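Local coordinates for protein aspartate aminotransferase, mitochondrial (PDB 4W5K) that probably transfers amino groups between L-aspartate and 2-oxoglutarate as a homodimer that uses pyridoxal 5'-phosphate as its cofactor, at residues 51-56 and 300-305; 93-98 and 272-277; 74-79 and 85-90; 39-44 and 379-384. The protein carries 1 engineered substitution. One frame throughout, in Å; residues are numbered along the deposited sequence.

Interaction 1: residues 51-56 and 300-305; sequences VKQATL and PQLTAL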
loop_
_atom_site.group_PDB
_atom_site.type_symbol
_atom_site.label_atom_id
_atom_site.label_comp_id
_atom_site.label_asym_id
_atom_site.label_seq_id
_atom_site.Cartn_x
_atom_site.Cartn_y
_atom_site.Cartn_z
ATOM N N VAL A 51 21.349 -2.588 -4.517
ATOM C CA VAL A 51 20.218 -3.004 -3.688
ATOM C C VAL A 51 20.607 -4.206 -2.802
ATOM O O VAL A 51 20.242 -4.269 -1.630
ATOM C CB VAL A 51 18.986 -3.301 -4.588
ATOM C CG1 VAL A 51 17.855 -3.940 -3.817
ATOM C CG2 VAL A 51 18.478 -1.983 -5.212
ATOM N N LYS A 52 21.357 -5.149 -3.355
ATOM C CA LYS A 52 21.874 -6.268 -2.551
ATOM C C LYS A 52 22.735 -5.795 -1.379
ATOM O O LYS A 52 22.712 -6.397 -0.288
ATOM C CB LYS A 52 22.693 -7.214 -3.431
ATOM C CG LYS A 52 21.908 -7.884 -4.547
ATOM C CD LYS A 52 22.797 -8.747 -5.407
ATOM C CE LYS A 52 22.041 -9.356 -6.578
ATOM N NZ LYS A 52 22.957 -10.068 -7.502
ATOM N N GLN A 53 23.510 -4.739 -1.607
ATOM C CA GLN A 53 24.427 -4.221 -0.594
ATOM C C GLN A 53 23.798 -3.201 0.351
ATOM O O GLN A 53 24.458 -2.762 1.301
ATOM C CB GLN A 53 25.652 -3.588 -1.262
ATOM C CG GLN A 53 26.472 -4.549 -2.111
ATOM C CD GLN A 53 27.619 -3.853 -2.835
ATOM O OE1 GLN A 53 28.166 -2.858 -2.355
ATOM N NE2 GLN A 53 27.987 -4.380 -4.000
ATOM N N ALA A 54 22.546 -2.816 0.087
ATOM C CA ALA A 54 21.835 -1.859 0.932
ATOM C C ALA A 54 21.656 -2.444 2.328
ATOM O O ALA A 54 21.521 -3.664 2.491
ATOM C CB ALA A 54 20.473 -1.490 0.331
ATOM N N THR A 55 21.665 -1.566 3.324
ATOM C CA THR A 55 21.441 -1.975 4.715
ATOM C C THR A 55 19.973 -1.807 5.138
ATOM O O THR A 55 19.415 -0.724 5.002
ATOM C CB THR A 55 22.332 -1.170 5.669
ATOM O OG1 THR A 55 23.706 -1.470 5.408
ATOM C CG2 THR A 55 22.000 -1.534 7.132
ATOM N N LEU A 56 19.335 -2.876 5.615
ATOM C CA LEU A 56 17.941 -2.760 6.051
ATOM C C LEU A 56 17.880 -2.337 7.506
ATOM O O LEU A 56 18.839 -2.542 8.243
ATOM C CB LEU A 56 17.189 -4.079 5.864
ATOM C CG LEU A 56 17.360 -4.763 4.506
ATOM C CD1 LEU A 56 16.538 -6.031 4.482
ATOM C CD2 LEU A 56 16.908 -3.799 3.419
ATOM N N PRO A 300 27.842 7.369 -0.341
ATOM C CA PRO A 300 28.521 7.748 -1.594
ATOM C C PRO A 300 28.907 6.547 -2.459
ATOM O O PRO A 300 28.718 6.590 -3.676
ATOM C CB PRO A 300 29.774 8.491 -1.112
ATOM C CG PRO A 300 29.416 8.991 0.253
ATOM C CD PRO A 300 28.483 7.966 0.841
ATOM N N GLN A 301 29.445 5.494 -1.855
ATOM C CA GLN A 301 29.826 4.315 -2.629
ATOM C C GLN A 301 28.624 3.630 -3.283
ATOM O O GLN A 301 28.690 3.233 -4.450
ATOM C CB GLN A 301 30.578 3.317 -1.743
ATOM C CG GLN A 301 32.017 3.699 -1.478
ATOM C CD GLN A 301 32.698 2.744 -0.521
ATOM O OE1 GLN A 301 32.249 2.555 0.609
ATOM N NE2 GLN A 301 33.782 2.129 -0.971
ATOM N N LEU A 302 27.534 3.481 -2.534
ATOM C CA LEU A 302 26.357 2.803 -3.066
ATOM C C LEU A 302 25.716 3.669 -4.132
ATOM O O LEU A 302 25.181 3.159 -5.123
ATOM C CB LEU A 302 25.346 2.484 -1.952
ATOM C CG LEU A 302 25.761 1.372 -0.978
ATOM C CD1 LEU A 302 24.663 1.150 0.059
ATOM C CD2 LEU A 302 26.069 0.084 -1.725
ATOM N N THR A 303 25.772 4.982 -3.921
ATOM C CA THR A 303 25.178 5.945 -4.859
ATOM C C THR A 303 25.932 5.896 -6.183
ATOM O O THR A 303 25.326 5.859 -7.259
ATOM C CB THR A 303 25.193 7.373 -4.269
ATOM O OG1 THR A 303 24.213 7.466 -3.210
ATOM C CG2 THR A 303 24.847 8.400 -5.326
ATOM N N ALA A 304 27.255 5.855 -6.095
ATOM C CA ALA A 304 28.081 5.729 -7.288
ATOM C C ALA A 304 27.777 4.421 -8.033
ATOM O O ALA A 304 27.703 4.397 -9.260
ATOM C CB ALA A 304 29.565 5.802 -6.908
ATOM N N LEU A 305 27.614 3.336 -7.280
ATOM C CA LEU A 305 27.319 2.035 -7.860
ATOM C C LEU A 305 25.971 2.059 -8.555
ATOM O O LEU A 305 25.842 1.608 -9.698
ATOM C CB LEU A 305 27.342 0.942 -6.786
ATOM C CG LEU A 305 26.985 -0.465 -7.272
ATOM C CD1 LEU A 305 27.843 -0.872 -8.485
ATOM C CD2 LEU A 305 27.130 -1.469 -6.137
#
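Ala54 and Leu302 mark the closest backbone approach, their CA atoms 7.6 Å apart, where the chain leaving the short helix 49-52 passes the first turns of the long helix 300-331. Ala54 N bonds back to Val51 O, and from Ala54 on the chain is extended. Across the gap the contact is van der Waals only, and Gln53 carries most of it. Its side chain is extended beyond CG (chi2 176°), which carries the terminal amide out to two leucines one helical turn apart. Leu302 CD2 fits against the Gln53 chain, 3.7 Å from both Gln53 CB and Gln53 OE1, while Leu305 CD2 comes up to Gln53 NE2 at 3.7 Å, the two side chains crossing at about a right angle. The other branch of Leu302, CD1, sits 4.2 Å from Ala54 CA and so packs on backbone. This is a surface contact, with exposed Gln53 along its edge. Leu305 also rests on Glu49 and Cys50 of helix 49-52, and Thr55 N bonds to Ser295 OG. Val51 turns the other way, onto Val292 and Ile296 of helix 287-297 and onto Met60 of the second subunit.

Interaction 2: residues 93-98 and 272-277; sequences ASCQTL and SQLALL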
loop_
_atom_site.group_PDB
_atom_site.type_symbol
_atom_site.label_atom_id
_atom_site.label_comp_id
_atom_site.label_asym_id
_atom_site.label_seq_id
_atom_site.Cartn_x
_atom_site.Cartn_y
_atom_site.Cartn_z
ATOM N N ALA A 93 5.728 20.004 0.016
ATOM C CA ALA A 93 5.054 18.992 0.832
ATOM C C ALA A 93 5.279 17.596 0.242
ATOM O O ALA A 93 4.976 17.372 -0.917
ATOM C CB ALA A 93 3.557 19.315 0.925
ATOM N N SER A 94 5.789 16.650 1.034
ATOM C CA SER A 94 6.179 15.363 0.486
ATOM C C SER A 94 5.845 14.209 1.398
ATOM O O SER A 94 5.790 14.374 2.626
ATOM C CB SER A 94 7.692 15.310 0.190
ATOM O OG SER A 94 8.094 16.333 -0.733
ATOM N N CYS A 95 5.665 13.036 0.791
ATOM C CA CYS A 95 5.485 11.801 1.555
ATOM C C CYS A 95 5.869 10.564 0.738
ATOM O O CYS A 95 5.962 10.586 -0.494
ATOM C CB CYS A 95 4.019 11.669 2.030
ATOM S SG CYS A 95 2.784 11.382 0.716
ATOM N N GLN A 96 6.101 9.481 1.456
ATOM C CA GLN A 96 6.283 8.176 0.858
ATOM C C GLN A 96 4.937 7.654 0.370
ATOM O O GLN A 96 3.900 7.940 0.981
ATOM C CB GLN A 96 6.896 7.224 1.903
ATOM C CG GLN A 96 7.030 5.766 1.458
ATOM C CD GLN A 96 7.735 4.898 2.502
ATOM O OE1 GLN A 96 8.349 5.408 3.427
ATOM N NE2 GLN A 96 7.704 3.597 2.303
ATOM N N THR A 97 4.943 6.907 -0.729
ATOM C CA THR A 97 3.715 6.372 -1.309
ATOM C C THR A 97 3.906 4.950 -1.811
ATOM O O THR A 97 5.035 4.461 -1.911
ATOM C CB THR A 97 3.232 7.235 -2.492
ATOM O OG1 THR A 97 4.305 7.287 -3.451
ATOM C CG2 THR A 97 2.884 8.674 -2.036
ATOM N N LEU A 98 2.801 4.294 -2.159
ATOM C CA LEU A 98 2.856 2.945 -2.701
ATOM C C LEU A 98 3.229 2.984 -4.177
ATOM O O LEU A 98 2.349 2.892 -5.047
ATOM C CB LEU A 98 1.507 2.258 -2.503
ATOM C CG LEU A 98 1.124 2.129 -1.029
ATOM C CD1 LEU A 98 -0.300 1.648 -0.860
ATOM C CD2 LEU A 98 2.092 1.137 -0.424
ATOM N N SER A 272 -0.253 17.617 6.448
ATOM C CA SER A 272 -1.295 17.144 7.356
ATOM C C SER A 272 -2.465 16.555 6.592
ATOM O O SER A 272 -3.090 15.578 7.030
ATOM C CB SER A 272 -1.791 18.285 8.246
ATOM O OG SER A 272 -0.734 18.753 9.059
ATOM N N GLN A 273 -2.800 17.171 5.464
ATOM C CA GLN A 273 -3.911 16.673 4.666
ATOM C C GLN A 273 -3.541 15.369 3.974
ATOM O O GLN A 273 -4.405 14.519 3.755
ATOM C CB GLN A 273 -4.363 17.724 3.643
ATOM C CG GLN A 273 -5.106 18.903 4.264
ATOM C CD GLN A 273 -6.423 18.511 4.929
ATOM O OE1 GLN A 273 -7.273 17.826 4.335
ATOM N NE2 GLN A 273 -6.594 18.948 6.177
ATOM N N LEU A 274 -2.256 15.200 3.624
ATOM C CA LEU A 274 -1.764 13.931 3.081
ATOM C C LEU A 274 -1.974 12.829 4.108
ATOM O O LEU A 274 -2.462 11.749 3.784
ATOM C CB LEU A 274 -0.272 13.999 2.694
ATOM C CG LEU A 274 0.064 14.804 1.443
ATOM C CD1 LEU A 274 1.564 15.043 1.317
ATOM C CD2 LEU A 274 -0.456 14.061 0.217
ATOM N N ALA A 275 -1.624 13.112 5.360
ATOM C CA ALA A 275 -1.827 12.126 6.406
ATOM C C ALA A 275 -3.306 11.703 6.511
ATOM O O ALA A 275 -3.589 10.525 6.706
ATOM C CB ALA A 275 -1.333 12.663 7.751
ATOM N N LEU A 276 -4.243 12.655 6.382
ATOM C CA LEU A 276 -5.666 12.307 6.462
ATOM C C LEU A 276 -6.143 11.459 5.287
ATOM O O LEU A 276 -7.190 10.818 5.378
ATOM C CB LEU A 276 -6.533 13.575 6.562
ATOM C CG LEU A 276 -6.172 14.425 7.767
ATOM C CD1 LEU A 276 -6.914 15.756 7.673
ATOM C CD2 LEU A 276 -6.523 13.710 9.070
ATOM N N LEU A 277 -5.388 11.464 4.189
ATOM C CA LEU A 277 -5.724 10.619 3.043
ATOM C C LEU A 277 -5.110 9.230 3.174
ATOM O O LEU A 277 -5.730 8.226 2.831
ATOM C CB LEU A 277 -5.238 11.247 1.732
ATOM C CG LEU A 277 -6.009 12.500 1.277
ATOM C CD1 LEU A 277 -5.293 13.198 0.126
ATOM C CD2 LEU A 277 -7.428 12.099 0.865
#
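Cys95 and Leu274 meet most closely at Cys95 SG and Leu274 CD1, 3.9 Å apart. The sulfur sits between the backbone N and the carbonyl carbon of its own residue (chi1 68°), on the face of strand 92-97 that looks at helix 264-282. Leu274 sends CD1 toward the strand, where it also lies 4.4 Å from the backbone Ser94 C. All three residues are buried. The tight part of the contact is therefore one leucine branch lodged against the strand, and Ile106 and Leu110 of helix 99-110 pack on the same leucine. The rest is looser. The CA atoms of Cys95 and Leu274 are 7.7 Å apart, Ala93 points at the helix but makes no close contact with 272-277, packing instead on Ala267, Leu270 and Val271 just earlier in the same helix, and the helix face with Ser272 and Leu276 is exposed to solvent. Strand 92-97 is an edge strand, within this chain, of the large mixed sheet of the PLP-dependent aminotransferase fold, and the helix packs on one face of it. The chemistry is purely apolar: a thiol and a methyl group join helix to sheet by dispersion, while polar Ser94 turns away to bond His258.

Interaction 3: residues 74-79 and 85-90; sequences EAQKLC and AALRDG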
loop_
_atom_site.group_PDB
_atom_site.type_symbol
_atom_site.label_atom_id
_atom_site.label_comp_id
_atom_site.label_asym_id
_atom_site.label_seq_id
_atom_site.Cartn_x
_atom_site.Cartn_y
_atom_site.Cartn_z
ATOM N N GLU A 74 15.607 12.093 1.077
ATOM C CA GLU A 74 16.450 11.692 -0.058
ATOM C C GLU A 74 15.660 11.674 -1.377
ATOM O O GLU A 74 16.200 12.049 -2.421
ATOM C CB GLU A 74 17.087 10.315 0.179
ATOM C CG GLU A 74 18.127 10.268 1.310
ATOM C CD GLU A 74 19.186 11.350 1.210
ATOM O OE1 GLU A 74 19.861 11.441 0.155
ATOM O OE2 GLU A 74 19.354 12.102 2.199
ATOM N N ALA A 75 14.398 11.252 -1.333
ATOM C CA ALA A 75 13.548 11.277 -2.529
ATOM C C ALA A 75 13.390 12.701 -3.055
ATOM O O ALA A 75 13.520 12.940 -4.263
ATOM C CB ALA A 75 12.189 10.674 -2.244
ATOM N N GLN A 76 13.109 13.640 -2.149
ATOM C CA GLN A 76 13.056 15.057 -2.527
ATOM C C GLN A 76 14.332 15.529 -3.213
ATOM O O GLN A 76 14.285 16.197 -4.265
ATOM C CB GLN A 76 12.834 15.932 -1.299
ATOM C CG GLN A 76 11.493 15.770 -0.645
ATOM C CD GLN A 76 11.408 16.613 0.620
ATOM O OE1 GLN A 76 12.360 16.672 1.399
ATOM N NE2 GLN A 76 10.301 17.329 0.786
ATOM N N LYS A 77 15.470 15.240 -2.589
ATOM C CA LYS A 77 16.752 15.721 -3.107
ATOM C C LYS A 77 17.087 15.103 -4.469
ATOM O O LYS A 77 17.675 15.775 -5.342
ATOM C CB LYS A 77 17.874 15.448 -2.101
ATOM C CG LYS A 77 17.787 16.334 -0.855
ATOM C CD LYS A 77 19.016 16.217 0.036
ATOM C CE LYS A 77 19.206 14.804 0.549
ATOM N NZ LYS A 77 20.268 14.730 1.609
ATOM N N LEU A 78 16.712 13.838 -4.653
ATOM C CA LEU A 78 16.961 13.147 -5.928
ATOM C C LEU A 78 16.072 13.738 -7.021
ATOM O O LEU A 78 16.524 13.951 -8.153
ATOM C CB LEU A 78 16.718 11.631 -5.797
ATOM C CG LEU A 78 16.797 10.842 -7.113
ATOM C CD1 LEU A 78 18.212 10.863 -7.681
ATOM C CD2 LEU A 78 16.308 9.409 -6.911
ATOM N N CYS A 79 14.821 14.043 -6.675
ATOM C CA CYS A 79 13.869 14.594 -7.643
ATOM C C CYS A 79 14.277 16.005 -8.074
ATOM O O CYS A 79 14.402 16.306 -9.287
ATOM C CB CYS A 79 12.440 14.608 -7.054
ATOM S SG CYS A 79 11.217 15.371 -8.181
ATOM N N ALA A 85 15.626 25.963 -4.920
ATOM C CA ALA A 85 15.245 26.941 -3.916
ATOM C C ALA A 85 14.009 26.495 -3.143
ATOM O O ALA A 85 13.934 26.654 -1.925
ATOM C CB ALA A 85 15.004 28.303 -4.577
ATOM N N ALA A 86 13.048 25.915 -3.856
ATOM C CA ALA A 86 11.786 25.491 -3.249
ATOM C C ALA A 86 12.040 24.514 -2.118
ATOM O O ALA A 86 11.438 24.603 -1.046
ATOM C CB ALA A 86 10.879 24.849 -4.283
ATOM N N LEU A 87 12.941 23.580 -2.386
ATOM C CA LEU A 87 13.316 22.575 -1.417
ATOM C C LEU A 87 14.026 23.227 -0.229
ATOM O O LEU A 87 13.677 22.966 0.923
ATOM C CB LEU A 87 14.196 21.520 -2.090
ATOM C CG LEU A 87 14.318 20.184 -1.382
ATOM C CD1 LEU A 87 12.942 19.674 -0.906
ATOM C CD2 LEU A 87 14.972 19.177 -2.316
ATOM N N ARG A 88 14.995 24.092 -0.524
ATOM C CA ARG A 88 15.724 24.845 0.497
ATOM C C ARG A 88 14.789 25.609 1.427
ATOM O O ARG A 88 14.965 25.596 2.648
ATOM C CB ARG A 88 16.714 25.817 -0.168
ATOM N N ASP A 89 13.783 26.258 0.853
ATOM C CA ASP A 89 12.865 27.083 1.631
ATOM C C ASP A 89 11.756 26.285 2.327
ATOM O O ASP A 89 10.913 26.853 3.023
ATOM C CB ASP A 89 12.241 28.149 0.729
ATOM C CG ASP A 89 13.279 29.055 0.088
ATOM O OD1 ASP A 89 14.405 29.156 0.624
ATOM O OD2 ASP A 89 12.963 29.669 -0.954
ATOM N N GLY A 90 11.746 24.971 2.131
ATOM C CA GLY A 90 10.792 24.111 2.807
ATOM C C GLY A 90 9.391 24.207 2.238
ATOM O O GLY A 90 8.413 23.893 2.915
#
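Leu87 reaches from the short helix 85-88 across to Gln76, overlapping both its side chain and its backbone. Here two consecutive helices of the PLP-dependent aminotransferase fold, 69-80 and 85-88, pack together, with a Schellman motif ending the second at Gly90. In Leu87, CG stands opposite the backbone N (chi1 -161°), and the two methyl groups then divide the work. CD1 crosses the Gln76 chain obliquely, 3.8 Å from Gln76 CB and 3.7 Å from Gln76 CD, so that it touches both the base of the side chain and its amide carbon. CD2 goes to the main chain instead, 3.6 Å from Gln76 O and 4.0 Å from Lys77 CA. The amide group on which CD1 packs has its NE2 bonded to Ser94 OG on the neighbouring strand 92-97. Lys77 lends its backbone and the root of its chain, then leads away to form a salt bridge with Glu74, which has a second partner in Lys298. This is a surface contact; beneath it, Ala75 and Cys79 of helix 69-80 rest on the strands of the large sheet. Lys77 NZ meets Glu74 OE2 at 2.8 Å, on the syn side of the carboxylate and 27° out of its plane.

Interaction 4: residues 39-44 and 379-384; sequences RDDADQ and LNSTNV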
loop_
_atom_site.group_PDB
_atom_site.type_symbol
_atom_site.label_atom_id
_atom_site.label_comp_id
_atom_site.label_asym_id
_atom_site.label_seq_id
_atom_site.Cartn_x
_atom_site.Cartn_y
_atom_site.Cartn_z
ATOM N N ARG A 39 14.420 -6.559 -17.824
ATOM C CA ARG A 39 15.110 -7.851 -17.880
ATOM C C ARG A 39 16.540 -7.610 -18.378
ATOM O O ARG A 39 16.759 -6.679 -19.146
ATOM C CB ARG A 39 14.400 -8.818 -18.838
ATOM C CG ARG A 39 13.028 -9.245 -18.383
ATOM C CD ARG A 39 13.191 -10.215 -17.249
ATOM N NE ARG A 39 11.949 -10.807 -16.771
ATOM C CZ ARG A 39 11.288 -10.402 -15.684
ATOM N NH1 ARG A 39 11.727 -9.377 -14.967
ATOM N NH2 ARG A 39 10.194 -11.045 -15.310
ATOM N N ASP A 40 17.496 -8.421 -17.930
ATOM C CA ASP A 40 18.873 -8.322 -18.442
ATOM C C ASP A 40 18.958 -9.031 -19.784
ATOM O O ASP A 40 17.946 -9.508 -20.295
ATOM C CB ASP A 40 19.890 -8.878 -17.419
ATOM C CG ASP A 40 19.742 -10.368 -17.149
ATOM O OD1 ASP A 40 19.072 -11.095 -17.910
ATOM O OD2 ASP A 40 20.312 -10.824 -16.131
ATOM N N ASP A 41 20.161 -9.098 -20.358
ATOM C CA ASP A 41 20.363 -9.743 -21.657
ATOM C C ASP A 41 20.086 -11.248 -21.688
ATOM O O ASP A 41 19.955 -11.826 -22.766
ATOM C CB ASP A 41 21.795 -9.502 -22.135
ATOM C CG ASP A 41 21.977 -9.826 -23.606
ATOM O OD1 ASP A 41 21.282 -9.207 -24.440
ATOM O OD2 ASP A 41 22.797 -10.727 -23.912
ATOM N N ALA A 42 20.026 -11.869 -20.510
ATOM C CA ALA A 42 19.711 -13.283 -20.370
ATOM C C ALA A 42 18.232 -13.509 -20.088
ATOM O O ALA A 42 17.820 -14.623 -19.758
ATOM C CB ALA A 42 20.542 -13.888 -19.264
ATOM N N ASP A 43 17.453 -12.439 -20.181
ATOM C CA ASP A 43 16.012 -12.476 -19.981
ATOM C C ASP A 43 15.687 -12.827 -18.524
ATOM O O ASP A 43 14.703 -13.498 -18.241
ATOM C CB ASP A 43 15.353 -13.465 -20.953
ATOM C CG ASP A 43 13.840 -13.376 -20.952
ATOM O OD1 ASP A 43 13.289 -12.259 -20.811
ATOM O OD2 ASP A 43 13.199 -14.441 -21.063
ATOM N N GLN A 44 16.539 -12.385 -17.606
ATOM C CA GLN A 44 16.315 -12.618 -16.174
ATOM C C GLN A 44 15.886 -11.341 -15.475
ATOM O O GLN A 44 16.315 -10.259 -15.845
ATOM C CB GLN A 44 17.576 -13.141 -15.498
ATOM C CG GLN A 44 18.099 -14.454 -16.055
ATOM C CD GLN A 44 17.020 -15.516 -16.110
ATOM O OE1 GLN A 44 16.407 -15.853 -15.094
ATOM N NE2 GLN A 44 16.761 -16.032 -17.311
ATOM N N LEU A 379 13.479 -7.926 -25.479
ATOM C CA LEU A 379 14.445 -8.119 -26.565
ATOM C C LEU A 379 15.855 -8.256 -26.004
ATOM O O LEU A 379 16.224 -7.546 -25.065
ATOM C CB LEU A 379 14.409 -6.945 -27.558
ATOM C CG LEU A 379 13.303 -6.836 -28.603
ATOM C CD1 LEU A 379 13.495 -5.590 -29.466
ATOM C CD2 LEU A 379 13.228 -8.076 -29.473
ATOM N N ASN A 380 16.654 -9.144 -26.593
ATOM C CA ASN A 380 18.034 -9.289 -26.168
ATOM C C ASN A 380 18.907 -9.877 -27.273
ATOM O O ASN A 380 18.452 -10.081 -28.399
ATOM C CB ASN A 380 18.124 -10.160 -24.916
ATOM C CG ASN A 380 17.399 -11.468 -25.079
ATOM O OD1 ASN A 380 17.742 -12.282 -25.949
ATOM N ND2 ASN A 380 16.379 -11.684 -24.249
ATOM N N SER A 381 20.157 -10.149 -26.935
ATOM C CA SER A 381 21.096 -10.686 -27.916
ATOM C C SER A 381 20.630 -12.015 -28.510
ATOM O O SER A 381 20.959 -12.322 -29.661
ATOM C CB SER A 381 22.480 -10.848 -27.282
ATOM O OG SER A 381 22.501 -11.863 -26.297
ATOM N N THR A 382 19.875 -12.815 -27.755
ATOM C CA THR A 382 19.524 -14.154 -28.242
ATOM C C THR A 382 18.231 -14.211 -29.058
ATOM O O THR A 382 17.936 -15.238 -29.660
ATOM C CB THR A 382 19.395 -15.180 -27.083
ATOM O OG1 THR A 382 18.170 -14.971 -26.373
ATOM C CG2 THR A 382 20.564 -15.060 -26.119
ATOM N N ASN A 383 17.457 -13.128 -29.100
ATOM C CA ASN A 383 16.215 -13.180 -29.864
ATOM C C ASN A 383 16.000 -12.016 -30.834
ATOM O O ASN A 383 15.015 -12.005 -31.570
ATOM C CB ASN A 383 15.007 -13.282 -28.921
ATOM C CG ASN A 383 14.859 -12.079 -27.982
ATOM O OD1 ASN A 383 15.319 -10.964 -28.272
ATOM N ND2 ASN A 383 14.184 -12.301 -26.854
ATOM N N VAL A 384 16.903 -11.039 -30.831
ATOM C CA VAL A 384 16.660 -9.823 -31.601
ATOM C C VAL A 384 16.718 -10.120 -33.100
ATOM O O VAL A 384 16.016 -9.497 -33.894
ATOM C CB VAL A 384 17.651 -8.690 -31.219
ATOM C CG1 VAL A 384 19.063 -9.013 -31.646
ATOM C CG2 VAL A 384 17.192 -7.345 -31.809
HETATM O O HOH W 1 15.673 -9.774 -22.240
#
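Asp41 turns its carboxylate end-on to Ser381 and grips it with both oxygens, in a contact between two loops that each contain an Asx turn. OD1 takes the backbone N-H, with Ser381 N 2.9 Å from Asp41 OD1 and an angle of 163° at the hydrogen; OD2 takes the hydroxyl, with Ser381 OG 2.7 Å from Asp41 OD2. Both donors come in on the syn side, 25° and 17° out of the carboxylate plane, so the two bonds together fix the rotation of the group. For this Asp41 keeps CG opposite its backbone N, and Ser381 turns OG between its own N and carbonyl carbon. Asn380 stands across the same aspartate, its amide plane nearly perpendicular to the carboxylate. Asn380 CB rests against two oxygens of Asp41, O and OD1, 3.3 Å from each, while its ND2 lies beside Asp43 CB.

Each loop is stiffened from within. Asp40 opens a type I beta turn ending at Asp43, and its OD1 receives Ala42 N and Gln44 N from opposite faces of its plane. Asn380 OD1 accepts Thr382 N in the carbonyl plane, on a lone pair, and Thr382 OG1 somewhat tilted from that plane; Asn380 N bonds to Asn383 OD1. Arg316 of helix 300-331 donates to both Arg39 O and Leu379 O, holding the loops to one helix, and Arg39 forms a salt bridge with Asp61 of the second subunit. One water completes the join, accepting from Asn380 ND2 at 2.9 Å and donating to Asp40 O at 3.0 Å.

Overall arrangement
Of the four, interaction 2 is the buried one, a thiol-to-methyl contact between sheet edge and helix. Interactions 1 and 3 lie at the surface and share a chemistry, leucine methyls packed across an extended glutamine. Interaction 4, partly buried, is the polar exception, two loops joined by hydrogen bonds and a water. Interactions 2 and 3 touch through a side-chain bond that ties helix 69-80 to strand 92-97. Interactions 1 and 4 do not touch but both use helix 300-331, at its start and, through Arg316, further along. Interaction 4 lies across the chain's centre from 2 and 3, and along the chain the other three are nested between its two segments.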